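Local coordinates for proximal thread matrix protein 1 (Mytilus galloprovincialis, PDB 4CNB) that binds zinc and, as its name implies, probably belongs to the matrix of the mussel's proximal byssal thread, at residues T336-G341 with L367-Q372. Numbering follows the deposited sequence.
Sequences TAIGDG and LLTDGQ
The first torsion of T336 (chi1 40°) tucks OG1 between its own backbone N and carbonyl carbon and sets CG2 beside N, aiming the hydroxyl at Q372 and the methyl at D370. T369 carries OG1 anti to its backbone N, which brings that hydroxyl to within 3.8 Å of T336 CB and CG2 and beside I338. T336 OG1 donates to Q372 O at 2.7 Å, arriving 45° above the carbonyl plane. A water bridges the same pair of residues, accepting from T336 N and donating to Q372 O, so the Q372 carbonyl receives two bonds. T336 CG2 packs 3.6 Å from D370 OD1, while D370 OD2 is hydrogen-bonded to S264 OG. In this second von Willebrand factor type A domain, a Rossmann-like fold, the contact joins the start of helix 338-349 to the loop following the C-terminal end of central strand 362-369. The C-terminal ends of the central strands carry the MIDAS (metal-ion-dependent adhesion site) in this family, and the placing of D370, S264 and T336 is consistent with its positions. With an alanine at T336 the Q372 carbonyl would probably lose its hydroxyl donor and D370 OD1 its methyl neighbour, setting the loop at G371 freer to move. T369 OG1 donates to G371 O at 2.9 Å, tilted 25° from the carbonyl plane, and so ties the strand end to the loop. I338 crosses T369 at about a right angle, with CG1 3.9 Å from T369 OG1 and CD1 3.7 Å from G371 O. I338 CG2 meets L367 CD2 at 4.1 Å, and F302 of strand 295-302 touches I338, L367 and T369 alike.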
ATOM      1  N   THR A 336     -17.870  18.235   7.884  1.00  9.92           N
ATOM      2  CA  THR A 336     -17.382  17.013   7.255  1.00 10.81           C
ATOM      3  C   THR A 336     -16.612  16.127   8.239  1.00 11.86           C
ATOM      4  O   THR A 336     -15.382  16.181   8.325  1.00 12.80           O
ATOM      5  CB  THR A 336     -16.516  17.334   6.024  1.00 13.76           C
ATOM      6  OG1 THR A 336     -15.690  18.467   6.303  1.00 12.29           O
ATOM      7  CG2 THR A 336     -17.398  17.656   4.834  1.00 11.54           C
ATOM      8  N   ALA A 337     -17.351  15.302   8.973  1.00 11.41           N
ATOM      9  CA  ALA A 337     -16.780  14.484  10.027  1.00  7.54           C
ATOM     10  C   ALA A 337     -16.201  13.196   9.462  1.00  9.38           C
ATOM     11  O   ALA A 337     -16.710  12.099   9.718  1.00  6.16           O
ATOM     12  CB  ALA A 337     -17.817  14.187  11.089  1.00  8.38           C
ATOM     13  N   ILE A 338     -15.124  13.353   8.702  1.00  7.28           N
ATOM     14  CA  ILE A 338     -14.389  12.238   8.133  1.00  9.55           C
ATOM     15  C   ILE A 338     -14.076  11.191   9.193  1.00  8.01           C
ATOM     16  O   ILE A 338     -14.204  10.002   8.941  1.00  6.30           O
ATOM     17  CB  ILE A 338     -13.051  12.726   7.536  1.00 11.12           C
ATOM     18  CG1 ILE A 338     -13.296  13.707   6.389  1.00 11.86           C
ATOM     19  CG2 ILE A 338     -12.209  11.567   7.061  1.00  9.84           C
ATOM     20  CD1 ILE A 338     -12.078  14.591   6.092  1.00 10.74           C
ATOM     21  N   GLY A 339     -13.657  11.624  10.382  1.00  8.32           N
ATOM     22  CA  GLY A 339     -13.296  10.669  11.426  1.00  5.72           C
ATOM     23  C   GLY A 339     -14.471   9.824  11.893  1.00  6.01           C
ATOM     24  O   GLY A 339     -14.341   8.610  12.131  1.00  5.29           O
ATOM     25  N   ASP A 340     -15.617  10.464  12.045  1.00  3.14           N
ATOM     26  CA  ASP A 340     -16.825   9.770  12.468  1.00  6.98           C
ATOM     27  C   ASP A 340     -17.253   8.779  11.397  1.00  5.00           C
ATOM     28  O   ASP A 340     -17.706   7.685  11.703  1.00  6.03           O
ATOM     29  CB  ASP A 340     -17.949  10.767  12.730  1.00  5.96           C
ATOM     30  CG  ASP A 340     -17.758  11.540  14.033  1.00  8.59           C
ATOM     31  OD1 ASP A 340     -16.699  12.170  14.243  1.00  8.25           O
ATOM     32  OD2 ASP A 340     -18.688  11.531  14.842  1.00  9.28           O
ATOM     33  N   GLY A 341     -17.102   9.170  10.133  1.00  7.95           N
ATOM     34  CA  GLY A 341     -17.418   8.277   9.024  1.00  5.40           C
ATOM     35  C   GLY A 341     -16.607   7.000   9.118  1.00  6.26           C
ATOM     36  O   GLY A 341     -17.141   5.899   9.061  1.00  6.08           O
ATOM     37  N   LEU A 367     -13.576   6.582   0.552  1.00 10.43           N
ATOM     38  CA  LEU A 367     -13.998   7.793   1.247  1.00  8.84           C
ATOM     39  C   LEU A 367     -13.961   8.994   0.304  1.00  9.42           C
ATOM     40  O   LEU A 367     -13.006   9.170  -0.460  1.00 10.85           O
ATOM     41  CB  LEU A 367     -13.063   8.027   2.437  1.00  9.13           C
ATOM     42  CG  LEU A 367     -13.093   9.268   3.357  1.00 13.96           C
ATOM     43  CD1 LEU A 367     -13.216  10.609   2.631  1.00 16.81           C
ATOM     44  CD2 LEU A 367     -14.149   9.142   4.425  1.00 14.57           C
ATOM     45  N   LEU A 368     -15.001   9.818   0.360  1.00 10.17           N
ATOM     46  CA  LEU A 368     -15.060  11.040  -0.428  1.00 11.09           C
ATOM     47  C   LEU A 368     -15.461  12.225   0.441  1.00 11.89           C
ATOM     48  O   LEU A 368     -16.477  12.176   1.159  1.00 12.15           O
ATOM     49  CB  LEU A 368     -16.034  10.892  -1.595  1.00 12.39           C
ATOM     50  CG  LEU A 368     -15.999  12.043  -2.599  1.00 15.59           C
ATOM     51  CD1 LEU A 368     -16.461  11.563  -3.975  1.00 17.61           C
ATOM     52  CD2 LEU A 368     -16.832  13.229  -2.135  1.00 14.58           C
ATOM     53  N   THR A 369     -14.669  13.296   0.368  1.00  9.06           N
ATOM     54  CA  THR A 369     -14.955  14.497   1.139  1.00 13.43           C
ATOM     55  C   THR A 369     -14.699  15.783   0.350  1.00 12.61           C
ATOM     56  O   THR A 369     -13.818  15.832  -0.513  1.00 14.25           O
ATOM     57  CB  THR A 369     -14.115  14.536   2.437  1.00 10.52           C
ATOM     58  OG1 THR A 369     -14.558  15.624   3.250  1.00 13.61           O
ATOM     59  CG2 THR A 369     -12.637  14.705   2.127  1.00  9.96           C
ATOM     60  N   ASP A 370     -15.473  16.821   0.659  1.00 13.17           N
ATOM     61  CA  ASP A 370     -15.229  18.156   0.119  1.00 15.45           C
ATOM     62  C   ASP A 370     -14.853  19.145   1.231  1.00 15.74           C
ATOM     63  O   ASP A 370     -14.864  20.358   1.027  1.00 13.09           O
ATOM     64  CB  ASP A 370     -16.450  18.663  -0.654  1.00 13.30           C
ATOM     65  CG  ASP A 370     -17.536  19.231   0.251  1.00 20.45           C
ATOM     66  OD1 ASP A 370     -17.702  18.746   1.396  1.00 16.42           O
ATOM     67  OD2 ASP A 370     -18.226  20.174  -0.195  1.00 17.05           O
ATOM     68  N   GLY A 371     -14.522  18.626   2.406  1.00 12.66           N
ATOM     69  CA  GLY A 371     -14.189  19.483   3.537  1.00 13.32           C
ATOM     70  C   GLY A 371     -13.136  18.848   4.424  1.00 12.04           C
ATOM     71  O   GLY A 371     -12.809  17.673   4.245  1.00 10.69           O
ATOM     72  N   GLN A 372     -12.611  19.623   5.374  1.00 14.52           N
ATOM     73  CA  GLN A 372     -11.642  19.104   6.331  1.00 12.88           C
ATOM     74  C   GLN A 372     -12.348  18.537   7.554  1.00  7.58           C
ATOM     75  O   GLN A 372     -13.499  18.865   7.824  1.00  9.36           O
ATOM     76  CB  GLN A 372     -10.628  20.179   6.747  1.00 12.09           C
ATOM     77  CG  GLN A 372     -11.145  21.234   7.706  1.00 14.05           C
ATOM     78  CD  GLN A 372     -11.775  22.415   6.998  1.00 17.17           C
ATOM     79  OE1 GLN A 372     -12.439  22.262   5.983  1.00 22.33           O
ATOM     80  NE2 GLN A 372     -11.561  23.605   7.536  1.00 17.83           N
TER
HETATM   81  O   HOH W   1     -15.813  19.618   9.262  1.00 14.74           O